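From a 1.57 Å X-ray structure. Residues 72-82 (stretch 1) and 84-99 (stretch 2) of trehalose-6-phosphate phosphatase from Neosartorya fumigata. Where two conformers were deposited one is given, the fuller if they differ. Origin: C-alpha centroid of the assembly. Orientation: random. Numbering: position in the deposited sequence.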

ATOM      1  N   PHE A  72      -8.913   8.354   9.947  1.00 13.21           N
ATOM      2  CA  PHE A  72      -7.655   8.376  10.681  1.00 13.45           C
ATOM      3  C   PHE A  72      -6.603   9.171   9.921  1.00 15.15           C
ATOM      4  O   PHE A  72      -5.947  10.055  10.486  1.00 13.34           O
ATOM      5  CB  PHE A  72      -7.145   6.955  10.942  1.00 12.66           C
ATOM      6  CG  PHE A  72      -5.840   6.909  11.693  1.00 13.75           C
ATOM      7  CD1 PHE A  72      -4.629   6.913  11.013  1.00 14.58           C
ATOM      8  CD2 PHE A  72      -5.828   6.853  13.082  1.00 19.99           C
ATOM      9  CE1 PHE A  72      -3.431   6.871  11.707  1.00 15.99           C
ATOM     10  CE2 PHE A  72      -4.632   6.803  13.780  1.00 24.29           C
ATOM     11  CZ  PHE A  72      -3.431   6.812  13.090  1.00 21.63           C
ATOM     12  N   LEU A  73      -6.431   8.860   8.640  1.00 10.26           N
ATOM     13  CA  LEU A  73      -5.418   9.558   7.852  1.00 10.66           C
ATOM     14  C   LEU A  73      -5.766  11.036   7.768  1.00 13.63           C
ATOM     15  O   LEU A  73      -4.894  11.889   7.899  1.00 13.67           O
ATOM     16  CB  LEU A  73      -5.295   8.981   6.436  1.00 10.58           C
ATOM     17  CG  LEU A  73      -4.735   7.562   6.320  1.00 10.32           C
ATOM     18  CD1 LEU A  73      -4.519   7.244   4.850  1.00 11.78           C
ATOM     19  CD2 LEU A  73      -3.450   7.384   7.122  1.00 11.23           C
ATOM     20  N   ASP A  74      -7.039  11.339   7.549  1.00 11.72           N
ATOM     21  CA  ASP A  74      -7.408  12.746   7.412  1.00 14.19           C
ATOM     22  C   ASP A  74      -7.209  13.495   8.716  1.00 14.77           C
ATOM     23  O   ASP A  74      -6.706  14.627   8.716  1.00 13.01           O
ATOM     24  CB  ASP A  74      -8.846  12.905   6.939  1.00 13.45           C
ATOM     25  CG  ASP A  74      -9.091  14.274   6.327  1.00 19.20           C
ATOM     26  OD1 ASP A  74      -8.109  14.917   5.879  1.00 22.55           O
ATOM     27  OD2 ASP A  74     -10.243  14.715   6.313  1.00 24.07           O
ATOM     28  N   GLU A  75      -7.570  12.872   9.832  1.00 12.38           N
ATOM     29  CA  GLU A  75      -7.456  13.570  11.108  1.00 13.71           C
ATOM     30  C   GLU A  75      -6.009  13.896  11.482  1.00 16.03           C
ATOM     31  O   GLU A  75      -5.710  14.990  11.981  1.00 15.50           O
ATOM     32  CB  GLU A  75      -8.097  12.748  12.227  1.00 14.48           C
ATOM     33  CG  GLU A  75      -7.775  13.318  13.600  1.00 18.04           C
ATOM     34  CD  GLU A  75      -8.923  13.227  14.548  1.00 26.22           C
ATOM     35  OE1 GLU A  75      -9.560  12.147  14.562  1.00 27.80           O
ATOM     36  OE2 GLU A  75      -9.174  14.217  15.285  1.00 14.15           O
ATOM     37  N   TRP A  76      -5.102  12.958  11.227  1.00 11.26           N
ATOM     38  CA  TRP A  76      -3.757  13.078  11.762  1.00 12.53           C
ATOM     39  C   TRP A  76      -2.714  13.539  10.760  1.00 12.50           C
ATOM     40  O   TRP A  76      -1.686  14.071  11.155  1.00 12.14           O
ATOM     41  CB  TRP A  76      -3.335  11.742  12.389  1.00 12.23           C
ATOM     42  CG  TRP A  76      -4.122  11.509  13.630  1.00 14.57           C
ATOM     43  CD1 TRP A  76      -5.209  10.693  13.777  1.00 20.65           C
ATOM     44  CD2 TRP A  76      -3.942  12.170  14.883  1.00 15.03           C
ATOM     45  NE1 TRP A  76      -5.697  10.787  15.062  1.00 21.51           N
ATOM     46  CE2 TRP A  76      -4.934  11.687  15.759  1.00 20.54           C
ATOM     47  CE3 TRP A  76      -3.023  13.110  15.356  1.00 17.01           C
ATOM     48  CZ2 TRP A  76      -5.033  12.116  17.079  1.00 18.15           C
ATOM     49  CZ3 TRP A  76      -3.125  13.533  16.662  1.00 19.63           C
ATOM     50  CH2 TRP A  76      -4.122  13.037  17.509  1.00 18.97           C
HETATM   51  N   MSE A  77      -2.996  13.346   9.476  1.00 12.25           N
HETATM   52  CA  MSE A  77      -2.082  13.745   8.408  1.00 10.60           C
HETATM   53  C   MSE A  77      -2.721  14.659   7.361  1.00 12.15           C
HETATM   54  O   MSE A  77      -2.023  15.225   6.516  1.00 12.50           O
HETATM   55  CB  MSE A  77      -1.516  12.482   7.740  1.00 13.28           C
HETATM   56  CG  MSE A  77      -0.435  11.882   8.592  1.00 12.47           C
HETATM   57 SE   MSE A  77       0.131  10.095   8.029  1.00 22.95          SE
HETATM   58  CE  MSE A  77      -0.948   9.002   9.233  1.00 15.86           C
ATOM     59  N   GLY A  78      -4.042  14.810   7.413  1.00 12.43           N
ATOM     60  CA  GLY A  78      -4.763  15.526   6.375  1.00 12.57           C
ATOM     61  C   GLY A  78      -4.512  17.026   6.354  1.00 10.64           C
ATOM     62  O   GLY A  78      -4.825  17.695   5.370  1.00 13.38           O
ATOM     63  N   HIS A  79      -3.943  17.543   7.440  1.00 12.28           N
ATOM     64  CA  HIS A  79      -3.616  18.962   7.530  1.00 12.08           C
ATOM     65  C   HIS A  79      -2.400  19.326   6.679  1.00 13.30           C
ATOM     66  O   HIS A  79      -2.078  20.512   6.531  1.00 15.07           O
ATOM     67  CB  HIS A  79      -3.345  19.347   8.976  1.00 12.78           C
ATOM     68  CG  HIS A  79      -2.128  18.684   9.534  1.00 15.34           C
ATOM     69  ND1 HIS A  79      -2.092  17.341   9.839  1.00 12.04           N
ATOM     70  CD2 HIS A  79      -0.888  19.163   9.783  1.00 15.58           C
ATOM     71  CE1 HIS A  79      -0.889  17.029  10.293  1.00 13.46           C
ATOM     72  NE2 HIS A  79      -0.138  18.116  10.260  1.00 13.95           N
ATOM     73  N   ILE A  80      -1.696  18.316   6.167  1.00 10.88           N
ATOM     74  CA  ILE A  80      -0.605  18.529   5.215  1.00 11.77           C
ATOM     75  C   ILE A  80      -1.211  18.414   3.822  1.00 13.28           C
ATOM     76  O   ILE A  80      -1.421  17.319   3.309  1.00 11.23           O
ATOM     77  CB  ILE A  80       0.527  17.512   5.410  1.00 13.12           C
ATOM     78  CG1 ILE A  80       1.015  17.554   6.862  1.00 14.72           C
ATOM     79  CG2 ILE A  80       1.673  17.780   4.431  1.00 12.58           C
ATOM     80  CD1 ILE A  80       1.854  16.365   7.270  1.00 14.88           C
ATOM     81  N   PRO A  81      -1.522  19.553   3.199  1.00 12.07           N
ATOM     82  CA  PRO A  81      -2.364  19.489   2.002  1.00 14.55           C
ATOM     83  C   PRO A  81      -1.690  18.786   0.827  1.00 11.70           C
ATOM     84  O   PRO A  81      -2.378  18.221  -0.016  1.00 14.11           O
ATOM     85  CB  PRO A  81      -2.630  20.970   1.686  1.00 15.57           C
ATOM     86  CG  PRO A  81      -1.495  21.701   2.312  1.00 19.66           C
ATOM     87  CD  PRO A  81      -1.136  20.932   3.548  1.00 16.44           C
ATOM     88  N   GLU A  82      -0.363  18.791   0.795  1.00 11.89           N
ATOM     89  CA  GLU A  82       0.352  18.207  -0.328  1.00 11.20           C
ATOM     90  C   GLU A  82       0.405  16.682  -0.302  1.00  9.87           C
ATOM     91  O   GLU A  82       0.790  16.062  -1.289  1.00 11.09           O
ATOM     92  CB  GLU A  82       1.787  18.753  -0.381  1.00 10.38           C
ATOM     93  CG  GLU A  82       1.893  20.280  -0.549  1.00 11.94           C
ATOM     94  CD  GLU A  82       1.794  21.033   0.758  1.00 17.18           C
ATOM     95  OE1 GLU A  82       1.598  20.405   1.818  1.00 16.15           O
ATOM     96  OE2 GLU A  82       1.912  22.279   0.730  1.00 19.13           O
ATOM     97  N   GLY A  84      -0.548  13.003  -0.777  1.00  7.80           N
ATOM     98  CA  GLY A  84      -1.512  12.083  -1.351  1.00  8.51           C
ATOM     99  C   GLY A  84      -1.831  11.018  -0.315  1.00  9.12           C
ATOM    100  O   GLY A  84      -0.929  10.517   0.351  1.00  8.77           O
ATOM    101  N   LEU A  85      -3.110  10.689  -0.154  1.00  8.40           N
ATOM    102  CA  LEU A  85      -3.522   9.714   0.864  1.00  7.77           C
ATOM    103  C   LEU A  85      -4.321   8.581   0.235  1.00  9.99           C
ATOM    104  O   LEU A  85      -5.283   8.823  -0.478  1.00 10.01           O
ATOM    105  CB  LEU A  85      -4.346  10.389   1.967  1.00  9.18           C
ATOM    106  CG  LEU A  85      -3.621  11.545   2.678  1.00  9.73           C
ATOM    107  CD1 LEU A  85      -4.611  12.274   3.586  1.00 10.09           C
ATOM    108  CD2 LEU A  85      -2.407  11.042   3.480  1.00 11.09           C
ATOM    109  N   SER A  86      -3.909   7.348   0.511  1.00  6.80           N
ATOM    110  CA  SER A  86      -4.649   6.155   0.098  1.00  7.90           C
ATOM    111  C   SER A  86      -5.029   5.405   1.365  1.00  7.88           C
ATOM    112  O   SER A  86      -4.155   4.975   2.114  1.00  9.29           O
ATOM    113  CB  SER A  86      -3.811   5.283  -0.836  1.00  9.29           C
ATOM    114  OG  SER A  86      -4.444   4.025  -1.074  1.00 10.07           O
ATOM    115  N   ALA A  87      -6.329   5.309   1.631  1.00  8.92           N
ATOM    116  CA  ALA A  87      -6.816   4.748   2.891  1.00  8.81           C
ATOM    117  C   ALA A  87      -7.666   3.512   2.661  1.00 11.71           C
ATOM    118  O   ALA A  87      -8.174   3.302   1.556  1.00 11.53           O
ATOM    119  CB  ALA A  87      -7.621   5.798   3.664  1.00 10.81           C
ATOM    120  N   GLU A  88      -7.798   2.706   3.714  1.00 11.02           N
ATOM    121  CA  GLU A  88      -8.711   1.561   3.736  1.00 12.29           C
ATOM    122  C   GLU A  88      -8.430   0.614   2.576  1.00 13.27           C
ATOM    123  O   GLU A  88      -9.327   0.203   1.849  1.00 14.09           O
ATOM    124  CB  GLU A  88     -10.169   2.047   3.734  1.00 14.76           C
ATOM    125  CG  GLU A  88     -10.479   2.857   4.973  1.00 19.10           C
ATOM    126  CD  GLU A  88     -11.945   3.234   5.132  1.00 21.51           C
ATOM    127  OE1 GLU A  88     -12.825   2.413   4.787  1.00 24.94           O
ATOM    128  OE2 GLU A  88     -12.210   4.361   5.609  1.00 19.83           O
ATOM    129  N   HIS A  89      -7.153   0.283   2.413  1.00 13.27           N
ATOM    130  CA  HIS A  89      -6.724  -0.692   1.418  1.00 15.97           C
ATOM    131  C   HIS A  89      -7.191  -0.321   0.010  1.00 14.98           C
ATOM    132  O   HIS A  89      -7.828  -1.122  -0.681  1.00 16.48           O
ATOM    133  CB  HIS A  89      -7.220  -2.092   1.812  1.00 17.03           C
ATOM    134  CG  HIS A  89      -6.771  -2.518   3.177  1.00 16.85           C
ATOM    135  ND1 HIS A  89      -7.536  -2.329   4.310  1.00 21.00           N
ATOM    136  CD2 HIS A  89      -5.618  -3.090   3.594  1.00 17.52           C
ATOM    137  CE1 HIS A  89      -6.881  -2.788   5.361  1.00 17.78           C
ATOM    138  NE2 HIS A  89      -5.715  -3.255   4.954  1.00 21.36           N
ATOM    139  N   GLY A  90      -6.891   0.912  -0.394  1.00 11.92           N
ATOM    140  CA  GLY A  90      -7.144   1.362  -1.749  1.00 14.39           C
ATOM    141  C   GLY A  90      -8.575   1.794  -2.031  1.00 13.36           C
ATOM    142  O   GLY A  90      -8.933   2.023  -3.178  1.00 17.87           O
ATOM    143  N   CYS A  91      -9.399   1.900  -0.998  1.00 10.93           N
ATOM    144  CA  CYS A  91     -10.801   2.224  -1.224  0.59 12.16           C
ATOM    145  C   CYS A  91     -11.091   3.720  -1.211  1.00 11.76           C
ATOM    146  O   CYS A  91     -12.088   4.155  -1.774  1.00 14.01           O
ATOM    147  CB  CYS A  91     -11.665   1.520  -0.190  0.59 13.31           C
ATOM    148  SG  CYS A  91     -11.740  -0.250  -0.498  0.59 16.95           S
ATOM    149  N   PHE A  92     -10.222   4.499  -0.576  1.00 12.32           N
ATOM    150  CA  PHE A  92     -10.383   5.953  -0.521  1.00 11.63           C
ATOM    151  C   PHE A  92      -9.085   6.620  -0.940  1.00 15.77           C
ATOM    152  O   PHE A  92      -8.014   6.227  -0.481  1.00 17.82           O
ATOM    153  CB  PHE A  92     -10.767   6.423   0.879  1.00 11.42           C
ATOM    154  CG  PHE A  92     -12.173   6.074   1.273  1.00 14.70           C
ATOM    155  CD1 PHE A  92     -13.227   6.886   0.914  1.00 18.70           C
ATOM    156  CD2 PHE A  92     -12.432   4.923   1.998  1.00 16.45           C
ATOM    157  CE1 PHE A  92     -14.533   6.556   1.277  1.00 17.00           C
ATOM    158  CE2 PHE A  92     -13.733   4.587   2.366  1.00 19.79           C
ATOM    159  CZ  PHE A  92     -14.781   5.405   2.003  1.00 17.54           C
ATOM    160  N   ILE A  93      -9.176   7.609  -1.816  1.00 10.67           N
ATOM    161  CA  ILE A  93      -7.971   8.299  -2.262  1.00 10.13           C
ATOM    162  C   ILE A  93      -8.169   9.808  -2.236  1.00 11.02           C
ATOM    163  O   ILE A  93      -9.230  10.316  -2.608  1.00 13.78           O
ATOM    164  CB  ILE A  93      -7.550   7.860  -3.676  1.00 12.47           C
ATOM    165  CG1 ILE A  93      -6.165   8.398  -4.021  1.00 17.14           C
ATOM    166  CG2 ILE A  93      -8.540   8.322  -4.731  1.00 23.13           C
ATOM    167  CD1 ILE A  93      -5.602   7.814  -5.293  1.00 25.53           C
ATOM    168  N   ARG A  94      -7.145  10.513  -1.765  1.00 10.39           N
ATOM    169  CA  ARG A  94      -7.119  11.972  -1.839  1.00 12.59           C
ATOM    170  C   ARG A  94      -5.860  12.383  -2.576  1.00 13.30           C
ATOM    171  O   ARG A  94      -4.757  12.053  -2.135  1.00 11.84           O
ATOM    172  CB  ARG A  94      -7.161  12.614  -0.449  1.00 12.06           C
ATOM    173  CG  ARG A  94      -7.240  14.171  -0.513  1.00 15.07           C
ATOM    174  CD  ARG A  94      -6.855  14.891   0.816  1.00 12.40           C
ATOM    175  NE  ARG A  94      -5.404  14.964   1.032  1.00 18.87           N
ATOM    176  CZ  ARG A  94      -4.843  15.599   2.065  1.00 17.32           C
ATOM    177  NH1 ARG A  94      -5.629  16.203   2.960  1.00 13.69           N
ATOM    178  NH2 ARG A  94      -3.507  15.617   2.217  1.00 12.47           N
ATOM    179  N   GLN A  95      -6.014  13.072  -3.708  1.00 12.61           N
ATOM    180  CA  GLN A  95      -4.856  13.546  -4.464  1.00 13.03           C
ATOM    181  C   GLN A  95      -4.151  14.663  -3.701  1.00 12.70           C
ATOM    182  O   GLN A  95      -4.789  15.404  -2.957  1.00 12.39           O
ATOM    183  CB  GLN A  95      -5.273  14.070  -5.847  1.00 14.27           C
ATOM    184  CG  GLN A  95      -5.870  13.035  -6.797  1.00 14.38           C
ATOM    185  CD  GLN A  95      -4.855  11.990  -7.232  1.00 17.01           C
ATOM    186  OE1 GLN A  95      -3.671  12.282  -7.412  1.00 20.61           O
ATOM    187  NE2 GLN A  95      -5.319  10.765  -7.411  1.00 23.77           N
ATOM    188  N   PRO A  96      -2.834  14.808  -3.907  1.00 11.37           N
ATOM    189  CA  PRO A  96      -2.132  15.985  -3.392  1.00 10.85           C
ATOM    190  C   PRO A  96      -2.852  17.292  -3.744  1.00 14.89           C
ATOM    191  O   PRO A  96      -3.273  17.469  -4.897  1.00 14.41           O
ATOM    192  CB  PRO A  96      -0.768  15.907  -4.088  1.00 12.27           C
ATOM    193  CG  PRO A  96      -0.552  14.418  -4.256  1.00 12.85           C
ATOM    194  CD  PRO A  96      -1.929  13.875  -4.600  1.00 12.15           C
ATOM    195  N   ARG A  97      -3.010  18.149  -2.735  1.00 12.09           N
ATOM    196  CA  ARG A  97      -3.537  19.511  -2.864  1.00 13.67           C
ATOM    197  C   ARG A  97      -5.022  19.544  -3.205  1.00 18.57           C
ATOM    198  O   ARG A  97      -5.553  20.585  -3.589  1.00 17.44           O
ATOM    199  CB  ARG A  97      -2.719  20.309  -3.896  1.00 15.79           C
ATOM    200  CG  ARG A  97      -1.247  20.481  -3.498  1.00 15.87           C
ATOM    201  CD  ARG A  97      -0.413  21.231  -4.553  1.00 14.32           C
ATOM    202  NE  ARG A  97       1.002  21.207  -4.168  1.00 14.77           N
ATOM    203  CZ  ARG A  97       1.791  20.144  -4.314  1.00 19.05           C
ATOM    204  NH1 ARG A  97       1.319  19.029  -4.866  1.00 16.72           N
ATOM    205  NH2 ARG A  97       3.052  20.190  -3.912  1.00 18.19           N
ATOM    206  N   SER A  98      -5.697  18.410  -3.033  1.00 14.93           N
ATOM    207  CA  SER A  98      -7.152  18.355  -3.180  1.00 16.19           C
ATOM    208  C   SER A  98      -7.809  18.141  -1.823  1.00 18.43           C
ATOM    209  O   SER A  98      -7.277  17.422  -0.977  1.00 21.25           O
ATOM    210  CB  SER A  98      -7.562  17.234  -4.140  1.00 19.73           C
ATOM    211  OG  SER A  98      -8.974  17.098  -4.169  1.00 20.65           O
ATOM    212  N   ASP A  99      -8.963  18.763  -1.609  1.00 21.00           N
ATOM    213  CA  ASP A  99      -9.745  18.519  -0.404  1.00 22.05           C
ATOM    214  C   ASP A  99     -10.688  17.334  -0.601  1.00 22.04           C
ATOM    215  O   ASP A  99     -11.307  16.861   0.352  1.00 26.07           O
ATOM    216  CB  ASP A  99     -10.564  19.756  -0.016  1.00 28.50           C
ATOM    217  CG  ASP A  99      -9.708  20.889   0.519  1.00 36.57           C
ATOM    218  OD1 ASP A  99      -8.636  20.617   1.097  1.00 37.20           O
ATOM    219  OD2 ASP A  99     -10.119  22.059   0.371  1.00 44.80           O
TER
HETATM  220  O   HOH W   1      -8.422  16.043   3.406  1.00 21.07           O
HETATM  221  O   HOH W   2      -5.151  18.456   0.305  1.00 21.38           O

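The most unusual feature of this contact is a buried arginine that bonds to backbone carbonyls rather than to a carboxylate. Arg94, on the second strand of a hairpin, sends its guanidinium to the turn beyond the helix that carries Leu73 and Asp74. There NH1 donates to Gly78 O at 2.9 Å, almost straight at 168°, and NH2 donates to Ile80 O, also at 2.9 Å but more bent. Both oxygens lie near the guanidinium plane, where the N-H groups point. The type I turn from Met77 to Ile80, closed by its own bond from Ile80 N to Met77 O, carries both acceptors.

Asp74 is the obvious ionic partner, yet its OD1 stands 4.0 Å from Arg94 NH1 and well out of the guanidinium plane, so the charges are merely neighbours. A water joins them instead, donating to Asp74 OD1 and accepting from Arg94 NH1. Gly78 suits this crowded corner: an ideal CB there would lie 2.0 Å from Asp74 OD1.

The helix runs roughly antiparallel to strand 84-87, at 146° and 9.4 Å between axes. Alternation along the strand turns Leu85 and Ala87 toward the helix and Ser86 away. Leu73 answers from the helix, its CD1 lying 3.6 Å from Ala87 CB and 4.3 Å from Leu85 CB. Ala87's small side chain accompanies a 7.0 Å approach of its CA to Leu73 CA. Reciprocal bonds between Leu85 and Arg94 backbones pair the strands, placing apolar packing and the arginine anchor on one hairpin.

At the far end, the Gln95-Ser98 type II turn presents Arg97 N to Pro81 O, a 2.8 Å hydrogen bond. A water donates to both Pro81 O and Ser98 O, reinforcing the junction. Arg97's side chain reaches back so that Glu82 CG sits over one guanidinium face, 3.6 Å from Arg97 NH2: contact through the methylene.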